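Local coordinates for protein alpha-L-rhamnosidase (Aspergillus terreus, PDB 6GSZ) that probably hydrolyses terminal non-reducing alpha-L-rhamnose residues from alpha-L-rhamnosides, as a calcium-binding glycosidase, at residues F138-Y144 with L193-N198; Q350-H356 with A375-L381; D497-E501 with V512-I516; E773-L778 with N789-V793. All coordinates share one frame; numbering follows the deposited sequence. Where two conformers were deposited one is given.

Contact 1: residues F138-Y144 with L193-N198. With CA (calcium ion), chain Y.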
# COMPACT_ATOMS: atom_id res chain seq x y z
N PHE A 138 -12.69 35.76 6.48
CA PHE A 138 -13.21 35.73 7.86
C PHE A 138 -12.26 36.55 8.72
O PHE A 138 -11.18 36.90 8.29
CB PHE A 138 -13.34 34.29 8.38
CG PHE A 138 -12.06 33.49 8.38
CD1 PHE A 138 -11.62 32.86 7.23
CD2 PHE A 138 -11.31 33.33 9.55
CE1 PHE A 138 -10.47 32.10 7.23
CE2 PHE A 138 -10.15 32.56 9.55
CZ PHE A 138 -9.74 31.95 8.39
N SER A 139 -12.67 36.75 9.96
CA SER A 139 -11.96 37.56 10.91
C SER A 139 -11.63 36.75 12.15
O SER A 139 -12.50 36.03 12.65
CB SER A 139 -12.83 38.71 11.34
OG SER A 139 -13.03 39.55 10.26
N VAL A 140 -10.42 36.95 12.66
CA VAL A 140 -10.03 36.46 13.96
C VAL A 140 -9.64 37.70 14.77
O VAL A 140 -8.53 38.18 14.67
CB VAL A 140 -8.90 35.43 13.85
CG1 VAL A 140 -8.51 34.91 15.23
CG2 VAL A 140 -9.29 34.27 12.96
N ASP A 141 -10.60 38.24 15.51
CA ASP A 141 -10.38 39.57 16.15
C ASP A 141 -10.11 39.48 17.66
O ASP A 141 -10.21 40.46 18.39
CB ASP A 141 -11.56 40.49 15.88
CG ASP A 141 -11.83 40.71 14.40
OD1 ASP A 141 -10.85 41.04 13.63
OD2 ASP A 141 -13.00 40.56 14.04
N ASP A 142 -9.77 38.29 18.12
CA ASP A 142 -9.41 37.98 19.52
C ASP A 142 -8.06 37.27 19.48
O ASP A 142 -7.71 36.65 18.46
CB ASP A 142 -10.51 37.12 20.15
CG ASP A 142 -11.91 37.72 20.13
OD1 ASP A 142 -12.13 38.69 20.87
OD2 ASP A 142 -12.78 37.21 19.38
N SER A 143 -7.31 37.32 20.58
CA SER A 143 -6.10 36.52 20.68
C SER A 143 -6.47 35.03 20.66
O SER A 143 -7.51 34.62 21.21
CB SER A 143 -5.31 36.88 21.90
OG SER A 143 -6.08 36.62 23.03
N TYR A 144 -5.64 34.23 20.00
CA TYR A 144 -5.92 32.80 19.84
C TYR A 144 -4.66 31.99 20.15
O TYR A 144 -3.55 32.49 20.08
CB TYR A 144 -6.43 32.48 18.43
CG TYR A 144 -5.48 32.84 17.31
CD1 TYR A 144 -5.45 34.13 16.83
CD2 TYR A 144 -4.64 31.91 16.70
CE1 TYR A 144 -4.58 34.51 15.84
CE2 TYR A 144 -3.75 32.28 15.69
CZ TYR A 144 -3.72 33.59 15.27
OH TYR A 144 -2.91 34.06 14.28
N LEU A 193 -2.71 31.32 10.25
CA LEU A 193 -3.60 32.44 10.50
C LEU A 193 -2.79 33.70 10.84
O LEU A 193 -1.61 33.66 11.22
CB LEU A 193 -4.54 32.13 11.65
CG LEU A 193 -5.49 30.97 11.47
CD1 LEU A 193 -6.30 30.75 12.76
CD2 LEU A 193 -6.44 31.27 10.34
N LYS A 194 -3.49 34.83 10.72
CA LYS A 194 -2.99 36.07 11.27
C LYS A 194 -4.12 36.75 12.03
O LYS A 194 -5.32 36.40 11.95
CB LYS A 194 -2.34 36.91 10.16
CG LYS A 194 -3.17 37.05 8.91
CD LYS A 194 -2.46 37.74 7.74
CE LYS A 194 -3.39 37.88 6.55
NZ LYS A 194 -2.78 38.64 5.44
N GLN A 195 -3.72 37.69 12.86
CA GLN A 195 -4.65 38.47 13.61
C GLN A 195 -5.46 39.34 12.65
O GLN A 195 -4.90 39.94 11.75
CB GLN A 195 -3.85 39.37 14.57
CG GLN A 195 -4.67 39.85 15.74
CD GLN A 195 -5.08 38.68 16.60
OE1 GLN A 195 -4.24 38.03 17.21
NE2 GLN A 195 -6.37 38.42 16.67
N GLY A 196 -6.77 39.37 12.84
CA GLY A 196 -7.60 40.21 12.01
C GLY A 196 -8.11 39.44 10.80
O GLY A 196 -8.59 38.32 10.89
N PRO A 197 -8.04 40.04 9.60
CA PRO A 197 -8.63 39.42 8.40
C PRO A 197 -7.81 38.24 7.88
O PRO A 197 -6.59 38.32 7.88
CB PRO A 197 -8.70 40.59 7.38
CG PRO A 197 -7.66 41.55 7.85
CD PRO A 197 -7.47 41.37 9.33
N ASN A 198 -8.52 37.21 7.43
CA ASN A 198 -7.92 35.98 6.89
C ASN A 198 -8.72 35.53 5.67
O ASN A 198 -9.92 35.86 5.55
CB ASN A 198 -7.90 34.84 7.91
CG ASN A 198 -6.93 35.06 9.06
OD1 ASN A 198 -5.79 34.57 9.02
ND2 ASN A 198 -7.37 35.80 10.09
CA CA Y . -10.21 42.72 18.94
O HOH W 1 -0.72 32.52 13.47
O HOH W 2 -3.33 35.91 19.04
O HOH W 3 -8.22 42.83 17.95

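Contact 2: residues Q350-H356 with A375-L381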
# COMPACT_ATOMS: atom_id res chain seq x y z
N GLN A 350 2.24 29.93 -25.34
CA GLN A 350 2.90 28.71 -25.82
C GLN A 350 2.61 27.55 -24.87
O GLN A 350 2.78 27.67 -23.64
CB GLN A 350 4.40 28.93 -25.95
CG GLN A 350 5.13 27.71 -26.49
CD GLN A 350 6.45 28.07 -27.07
OE1 GLN A 350 6.58 29.14 -27.68
NE2 GLN A 350 7.43 27.19 -26.94
N THR A 351 2.21 26.41 -25.45
CA THR A 351 1.87 25.23 -24.69
C THR A 351 2.97 24.17 -24.79
O THR A 351 3.39 23.78 -25.89
CB THR A 351 0.52 24.66 -25.16
OG1 THR A 351 -0.46 25.70 -25.11
CG2 THR A 351 0.05 23.46 -24.35
N ILE A 352 3.38 23.66 -23.62
CA ILE A 352 4.25 22.52 -23.51
C ILE A 352 3.40 21.27 -23.24
O ILE A 352 2.52 21.30 -22.38
CB ILE A 352 5.25 22.70 -22.35
CG1 ILE A 352 5.80 24.13 -22.24
CG2 ILE A 352 6.35 21.66 -22.44
CD1 ILE A 352 6.75 24.34 -21.07
N ARG A 353 3.72 20.18 -23.94
CA ARG A 353 3.04 18.90 -23.76
C ARG A 353 4.04 17.87 -23.23
O ARG A 353 5.20 17.81 -23.70
CB ARG A 353 2.44 18.42 -25.08
CG ARG A 353 1.59 17.16 -24.96
CD ARG A 353 1.05 16.65 -26.27
NE ARG A 353 2.12 16.16 -27.11
CZ ARG A 353 1.97 15.78 -28.38
NH1 ARG A 353 0.78 15.80 -28.94
NH2 ARG A 353 3.03 15.35 -29.06
N PHE A 354 3.55 17.07 -22.26
CA PHE A 354 4.34 16.02 -21.60
C PHE A 354 3.59 14.70 -21.72
O PHE A 354 2.50 14.58 -21.17
CB PHE A 354 4.55 16.37 -20.13
CG PHE A 354 5.19 17.71 -19.86
CD1 PHE A 354 6.55 17.86 -19.84
CD2 PHE A 354 4.41 18.85 -19.66
CE1 PHE A 354 7.13 19.08 -19.58
CE2 PHE A 354 5.00 20.06 -19.37
CZ PHE A 354 6.36 20.19 -19.36
N VAL A 355 4.15 13.76 -22.50
CA VAL A 355 3.53 12.46 -22.70
C VAL A 355 4.37 11.42 -21.94
O VAL A 355 5.55 11.22 -22.28
CB VAL A 355 3.42 12.11 -24.20
CG1 VAL A 355 2.85 10.73 -24.43
CG2 VAL A 355 2.58 13.13 -24.96
N HIS A 356 3.74 10.80 -20.93
CA HIS A 356 4.49 9.94 -19.98
C HIS A 356 4.31 8.46 -20.33
O HIS A 356 3.19 8.01 -20.49
CB HIS A 356 3.96 10.20 -18.56
CG HIS A 356 3.99 11.63 -18.10
ND1 HIS A 356 3.09 12.57 -18.56
CD2 HIS A 356 4.79 12.28 -17.21
CE1 HIS A 356 3.32 13.72 -17.95
NE2 HIS A 356 4.36 13.60 -17.14
N ALA A 375 -2.31 9.99 -20.18
CA ALA A 375 -1.12 10.30 -19.34
C ALA A 375 -0.33 11.47 -19.93
O ALA A 375 0.89 11.40 -20.05
CB ALA A 375 -0.24 9.06 -19.14
N THR A 376 -1.08 12.52 -20.32
CA THR A 376 -0.53 13.67 -21.03
C THR A 376 -0.94 14.95 -20.31
O THR A 376 -2.14 15.18 -20.10
CB THR A 376 -0.99 13.67 -22.48
OG1 THR A 376 -0.48 12.51 -23.14
CG2 THR A 376 -0.55 14.90 -23.25
N ASP A 377 0.07 15.75 -19.94
CA ASP A 377 -0.17 17.04 -19.33
C ASP A 377 0.19 18.14 -20.32
O ASP A 377 1.13 18.00 -21.10
CB ASP A 377 0.62 17.18 -18.04
CG ASP A 377 0.28 16.12 -17.01
OD1 ASP A 377 -0.90 15.62 -16.99
OD2 ASP A 377 1.21 15.80 -16.23
N HIS A 378 -0.57 19.23 -20.27
CA HIS A 378 -0.32 20.42 -21.08
C HIS A 378 -0.17 21.61 -20.15
O HIS A 378 -1.06 21.82 -19.31
CB HIS A 378 -1.47 20.70 -22.04
CG HIS A 378 -1.62 19.72 -23.16
ND1 HIS A 378 -2.29 18.54 -23.02
CD2 HIS A 378 -1.21 19.78 -24.45
CE1 HIS A 378 -2.32 17.91 -24.18
NE2 HIS A 378 -1.66 18.65 -25.08
N PHE A 379 0.88 22.40 -20.35
CA PHE A 379 1.09 23.59 -19.56
C PHE A 379 1.25 24.77 -20.50
O PHE A 379 2.19 24.79 -21.29
CB PHE A 379 2.33 23.45 -18.67
CG PHE A 379 2.65 24.66 -17.84
CD1 PHE A 379 2.03 24.88 -16.62
CD2 PHE A 379 3.53 25.62 -18.32
CE1 PHE A 379 2.29 26.01 -15.87
CE2 PHE A 379 3.80 26.74 -17.57
CZ PHE A 379 3.17 26.95 -16.36
N THR A 380 0.33 25.72 -20.40
CA THR A 380 0.42 26.94 -21.23
C THR A 380 1.10 28.04 -20.40
O THR A 380 0.63 28.41 -19.28
CB THR A 380 -0.91 27.39 -21.79
OG1 THR A 380 -1.44 26.32 -22.58
CG2 THR A 380 -0.78 28.67 -22.60
N LEU A 381 2.20 28.55 -20.96
CA LEU A 381 3.07 29.55 -20.33
C LEU A 381 2.39 30.93 -20.34
O LEU A 381 1.52 31.22 -21.19
CB LEU A 381 4.37 29.64 -21.13
CG LEU A 381 5.25 28.39 -21.05
CD1 LEU A 381 5.97 28.14 -22.37
CD2 LEU A 381 6.22 28.51 -19.90
O HOH W 4 3.73 15.39 -15.00

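Contact 3: residues D497-E501 with V512-I516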
# COMPACT_ATOMS: atom_id res chain seq x y z
N ASP A 497 -13.42 -1.20 3.83
CA ASP A 497 -14.17 -1.01 2.57
C ASP A 497 -14.49 -2.37 1.96
O ASP A 497 -15.61 -2.60 1.46
CB ASP A 497 -13.44 -0.08 1.61
CG ASP A 497 -13.44 1.37 2.08
OD1 ASP A 497 -14.17 1.69 3.07
OD2 ASP A 497 -12.70 2.17 1.43
N ALA A 498 -13.53 -3.31 2.04
CA ALA A 498 -13.78 -4.63 1.47
C ALA A 498 -15.04 -5.23 2.14
O ALA A 498 -15.90 -5.82 1.48
CB ALA A 498 -12.57 -5.53 1.65
N ARG A 499 -15.11 -5.12 3.48
CA ARG A 499 -16.22 -5.64 4.25
C ARG A 499 -17.53 -4.95 3.83
O ARG A 499 -18.54 -5.63 3.62
CB ARG A 499 -15.93 -5.49 5.75
CG ARG A 499 -17.06 -5.93 6.66
CD ARG A 499 -17.49 -7.36 6.39
NE ARG A 499 -18.32 -7.86 7.46
CZ ARG A 499 -19.09 -8.96 7.39
NH1 ARG A 499 -19.12 -9.66 6.25
NH2 ARG A 499 -19.78 -9.32 8.47
N SER A 500 -17.54 -3.61 3.78
CA SER A 500 -18.75 -2.89 3.39
C SER A 500 -19.24 -3.33 1.99
O SER A 500 -20.48 -3.57 1.81
CB SER A 500 -18.49 -1.39 3.38
OG SER A 500 -18.22 -0.89 4.69
N GLU A 501 -18.30 -3.47 1.06
CA GLU A 501 -18.63 -3.85 -0.29
C GLU A 501 -19.23 -5.26 -0.31
O GLU A 501 -20.23 -5.55 -0.99
CB GLU A 501 -17.42 -3.72 -1.20
CG GLU A 501 -16.91 -2.29 -1.39
CD GLU A 501 -17.60 -1.38 -2.37
OE1 GLU A 501 -18.75 -1.67 -2.72
OE2 GLU A 501 -16.89 -0.43 -2.77
N VAL A 512 -12.67 -5.85 -7.39
CA VAL A 512 -11.88 -4.69 -6.99
C VAL A 512 -12.57 -3.92 -5.88
O VAL A 512 -13.80 -3.91 -5.80
CB VAL A 512 -11.55 -3.74 -8.15
CG1 VAL A 512 -10.94 -4.51 -9.31
CG2 VAL A 512 -12.74 -2.92 -8.66
N ILE A 513 -11.75 -3.33 -5.01
CA ILE A 513 -12.20 -2.56 -3.86
C ILE A 513 -11.41 -1.27 -3.83
O ILE A 513 -10.16 -1.28 -3.75
CB ILE A 513 -11.94 -3.29 -2.55
CG1 ILE A 513 -12.58 -4.69 -2.52
CG2 ILE A 513 -12.35 -2.46 -1.35
CD1 ILE A 513 -14.11 -4.75 -2.50
N PRO A 514 -12.06 -0.08 -3.85
CA PRO A 514 -13.52 0.12 -3.96
C PRO A 514 -14.13 -0.47 -5.24
O PRO A 514 -13.44 -0.56 -6.29
CB PRO A 514 -13.64 1.64 -4.01
CG PRO A 514 -12.43 2.14 -3.19
CD PRO A 514 -11.33 1.18 -3.63
N ASN A 515 -15.37 -0.91 -5.11
CA ASN A 515 -16.03 -1.63 -6.18
C ASN A 515 -16.72 -0.64 -7.14
O ASN A 515 -17.75 -0.08 -6.79
CB ASN A 515 -17.03 -2.62 -5.61
CG ASN A 515 -17.85 -3.30 -6.68
OD1 ASN A 515 -17.34 -3.47 -7.79
ND2 ASN A 515 -19.05 -3.76 -6.29
N ILE A 516 -16.21 -0.55 -8.38
CA ILE A 516 -16.78 0.31 -9.41
C ILE A 516 -17.66 -0.50 -10.36
O ILE A 516 -18.18 0.07 -11.30
CB ILE A 516 -15.69 1.05 -10.20
CG1 ILE A 516 -14.68 0.10 -10.86
CG2 ILE A 516 -15.03 2.04 -9.28
CD1 ILE A 516 -13.89 0.66 -12.01
O HOH W 5 -19.61 -0.12 -4.76
O HOH W 6 -20.48 -3.98 -3.38

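Contact 4: residues E773-L778 with N789-V793. With CA (calcium ion), chain M.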
# COMPACT_ATOMS: atom_id res chain seq x y z
N GLU A 773 12.79 -14.05 3.87
CA GLU A 773 12.62 -15.11 4.89
C GLU A 773 13.63 -16.25 4.74
O GLU A 773 13.90 -16.93 5.73
CB GLU A 773 11.23 -15.74 4.81
CG GLU A 773 10.10 -14.74 5.05
CD GLU A 773 8.72 -15.38 5.09
OE1 GLU A 773 8.62 -16.64 5.13
OE2 GLU A 773 7.73 -14.63 5.00
N VAL A 774 14.14 -16.49 3.55
CA VAL A 774 14.99 -17.65 3.31
C VAL A 774 16.43 -17.19 3.07
O VAL A 774 17.35 -17.64 3.76
CB VAL A 774 14.45 -18.55 2.19
CG1 VAL A 774 15.37 -19.71 1.96
CG2 VAL A 774 13.05 -19.06 2.52
N ILE A 775 16.66 -16.28 2.12
CA ILE A 775 18.04 -15.72 1.95
C ILE A 775 18.40 -14.94 3.22
O ILE A 775 19.48 -15.11 3.79
CB ILE A 775 18.18 -14.85 0.70
CG1 ILE A 775 17.77 -15.60 -0.57
CG2 ILE A 775 19.62 -14.33 0.60
CD1 ILE A 775 17.93 -14.78 -1.84
N GLY A 776 17.48 -14.08 3.67
CA GLY A 776 17.69 -13.27 4.87
C GLY A 776 17.37 -13.99 6.16
O GLY A 776 17.74 -13.52 7.23
N GLY A 777 16.61 -15.09 6.05
CA GLY A 777 16.31 -15.92 7.18
C GLY A 777 15.19 -15.46 8.10
O GLY A 777 14.88 -16.18 9.04
N LEU A 778 14.59 -14.28 7.89
CA LEU A 778 13.75 -13.67 8.93
C LEU A 778 12.27 -13.95 8.68
O LEU A 778 11.72 -13.59 7.62
CB LEU A 778 13.98 -12.16 8.91
CG LEU A 778 15.32 -11.68 9.45
CD1 LEU A 778 15.51 -10.22 9.12
CD2 LEU A 778 15.38 -11.90 10.93
N ASN A 789 11.91 -16.17 13.96
CA ASN A 789 12.73 -17.31 13.45
C ASN A 789 13.83 -16.70 12.58
O ASN A 789 13.55 -15.79 11.78
CB ASN A 789 11.83 -18.37 12.79
CG ASN A 789 12.47 -19.73 12.55
OD1 ASN A 789 12.75 -20.49 13.50
ND2 ASN A 789 12.67 -20.09 11.27
N ILE A 790 15.06 -17.17 12.79
CA ILE A 790 16.21 -16.73 12.06
C ILE A 790 16.86 -17.95 11.43
O ILE A 790 17.62 -18.68 12.13
CB ILE A 790 17.20 -15.91 12.91
CG1 ILE A 790 16.46 -14.76 13.58
CG2 ILE A 790 18.34 -15.44 12.03
CD1 ILE A 790 17.31 -13.82 14.38
N GLU A 791 16.50 -18.24 10.18
CA GLU A 791 16.82 -19.51 9.52
C GLU A 791 17.31 -19.17 8.11
O GLU A 791 16.59 -19.35 7.14
CB GLU A 791 15.59 -20.45 9.58
CG GLU A 791 15.80 -21.86 9.00
CD GLU A 791 14.61 -22.81 9.19
OE1 GLU A 791 13.63 -22.46 9.84
OE2 GLU A 791 14.62 -23.92 8.65
N VAL A 792 18.56 -18.68 8.03
CA VAL A 792 19.20 -18.40 6.79
C VAL A 792 19.53 -19.70 6.05
O VAL A 792 20.14 -20.60 6.64
CB VAL A 792 20.49 -17.59 6.99
CG1 VAL A 792 21.29 -17.53 5.68
CG2 VAL A 792 20.20 -16.22 7.57
N VAL A 793 19.17 -19.79 4.78
CA VAL A 793 19.52 -20.92 3.92
C VAL A 793 20.40 -20.41 2.79
O VAL A 793 19.88 -19.92 1.79
CB VAL A 793 18.29 -21.68 3.41
CG1 VAL A 793 18.70 -22.93 2.63
CG2 VAL A 793 17.34 -22.06 4.54
CA CA M . 12.25 -24.25 9.10
O HOH W 7 12.63 -17.84 9.20
O HOH W 8 10.61 -22.12 9.00
O HOH W 9 11.33 -22.97 11.21
O HOH W 10 13.04 -24.95 11.54
O HOH W 11 13.48 -26.24 9.12
O HOH W 12 11.89 -25.91 7.47

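Contact 1: residues F138-Y144 with L193-N198
Phe138 with Asn198, and Val140 with Gly196, are the hydrogen-bonded pairs of two antiparallel strands, 132-140 and 196-205, neighbours in a five-stranded sheet; the sequence family points to a galactose-binding-like beta-sandwich. Four backbone bonds join the pairs, the straightest from Val140 N to Gly196 O (2.9 Å, 172°). Beyond the strands the side chain of Gln195 takes over. Its chain folds back at chi2 (65°), so that NE2 donates to Asp142 O at 2.9 Å, coming from above that carbonyl's plane, and more weakly to Val140 O. The Asn198 amide grips its own segment instead, giving to Lys194 O and receiving from Lys194 N, which fixes its rotation.

The apolar contacts centre on Phe138. Asn198 CB sits over one ring face, 3.7 Å from the centroid, a CH-pi contact, while Leu193 CD2 meets the ring edge 3.9 Å from CZ. Leu193 CB also touches the Tyr144 ring, and Val235 of strand 228-237 packs on both Tyr144 and Leu193.

Two waters bridge the segments: water 1 joins Tyr144 OH to Leu193 O, and water 2 joins Tyr144 N to Gln195 OE1. At the turn, the calcium ion is bound by Asp141 O at 2.3 Å and by water 3.

Contact 2: residues Q350-H356 with A375-L381
His356 holds Ala375 O twice. Its backbone N lies 3.0 Å from that oxygen and its ring ND1 2.9 Å away, the first nearly in line with the carbonyl and the second 45° above the carbonyl plane yet with the oxygen close to the plane of the ring. CG is placed beside the backbone N (chi1 -55°), and this torsion directs the imidazole toward the neighbouring segment, where ND1 meets Ala375 O. At the other end Thr351 OG1 and Thr380 OG1 share a hydrogen bond of 2.8 Å. Between these ends Arg353 and His378 run side by side: Arg353 CG stands over a face of the imidazole, 4.0 Å from its centroid, and Thr351 CG2 meets the ring edge 3.9 Å from His378 CD2.

The backbones supply the regular part, alternating hydrogen-bonded pairs (Ile352 with Phe379, Phe354 with Asp377) with non-hydrogen-bonded ones, the strand axes running at 162°. The domain is concanavalin-like by sequence family, and the buried face carrying Ile352, Phe354 and Phe379 turns to a second sheet: Phe354 packs on Leu340 and Ile342 of strand 339-344, and Phe379 meets the ring of Trp389.

Further out, the polar ends are positioned by second partners. Asp377 OD2 accepts from water 4, which also lies 2.9 Å from His356 NE2, and pairs with His396 NE2; the His396 ring in turn stacks on His356. Asp377 OD1 accepts from Glu267 N in the parallel neighbour strand 266-270. The guanidinium of Arg353 forms a salt bridge through NH2 to Asp404.

Contact 3: residues D497-E501 with V512-I516
Glu501 OE2 is gripped by two groups, Asn515 N at 2.8 Å and the hydroxyl of Ser177. The amide bond is almost straight (175°), but it reaches the oxygen from above the carboxylate plane, 64° out of it. The side chain gets there by bending at chi2 (-81°), which turns the carboxylate off the helix toward the loop, and Asn515 CB then rests 3.5 Å from OE1. Two waters lie at the second carboxylate oxygen, OE1: water 5 is 2.7 Å from Glu501 OE1 and close to Asn515 O as well, while water 6 sits among Glu501 O, Glu501 OE1 and Asn515 ND2. The Asn515 amide is held mainly within its own loop, OD1 accepting from His517 N and ND2 bonded to Gly518 O.

The apolar half of the contact belongs to Ile513. Its CG2 packs against the helix backbone, 3.7 Å from Ala498 N, and its CD1 runs back along the glutamate, 3.7 Å from Glu501 CB, the two side chains pointing opposite ways. Ile513 O accepts from Trp494 NE1, and the peptide bond into Pro514 is cis, a kink directly ahead of the amide that Glu501 receives.

Asp497, one helical turn before Glu501, makes a salt bridge to Arg181 and accepts from Ser177 N. Ser177 thus serves both acidic side chains. Helix and loop belong to the six-hairpin glycosidase domain, an (alpha/alpha)6 barrel in this family, and the loop borders the glucose-occupied pocket where Val512 packs on Trp470.

Contact 4: residues E773-L778 with N789-V793
Val774 and Val793 form one end of the tight part: their side chains lie alongside, Val774 CG1 3.8 Å from Val793 CB, and Val793 N donates to Val774 O at 3.0 Å in a bond of 172°. Past the helical turn at 773-775 comes Gly777, with positive phi (81°). The backbones meet closely at this residue without a side chain, its CA lying 3.4 Å from Glu791 O. The chain then straightens into the edge of a sheet, where Gly777 O accepts from Glu791 N at 2.9 Å and Leu778 CD2 packs against Ile790 CG1. Strand 810-819 backs this side, with Thr814 against Leu778 and Ile790.

The wet side is different. Water 7 donates to Gly777 O, and the extended side chain of Glu791 leads away from the helix to a calcium ion. Both carboxylate oxygens bind it, Glu791 OE1 and OE2 each at 2.4 Å, and waters 8 to 12 complete a seven-ligand shell. In one of its two conformers, Asn789 may also donate from ND2 to OE1, on the lone pair facing away from OE2. Chelation by both oxygens implies that the carboxylate is probably ionised, while water supplies every other calcium ligand.

In the fold
The four contacts follow one another along the chain without nesting or crossing. Contact 1 closes a long, strand-rich excursion of 48 residues within the probably galactose-binding-like domain that follows the immunoglobulin-like one. Contact 2 closes a shorter one of 18 residues inside the concanavalin-like domain, its centre about 40 Å from that of contact 1. Contact 3 is nearer the middle of the molecule, closing ten residues that run from the end of helix 488-503 into the following loop; it also ties the helical domain back to the earlier beta domain. Contact 4, about 59 Å from contact 1 between centres and across the chain's centre from it, closes another ten-residue loop and ties the last helix of the barrel region to the C-terminal beta domain.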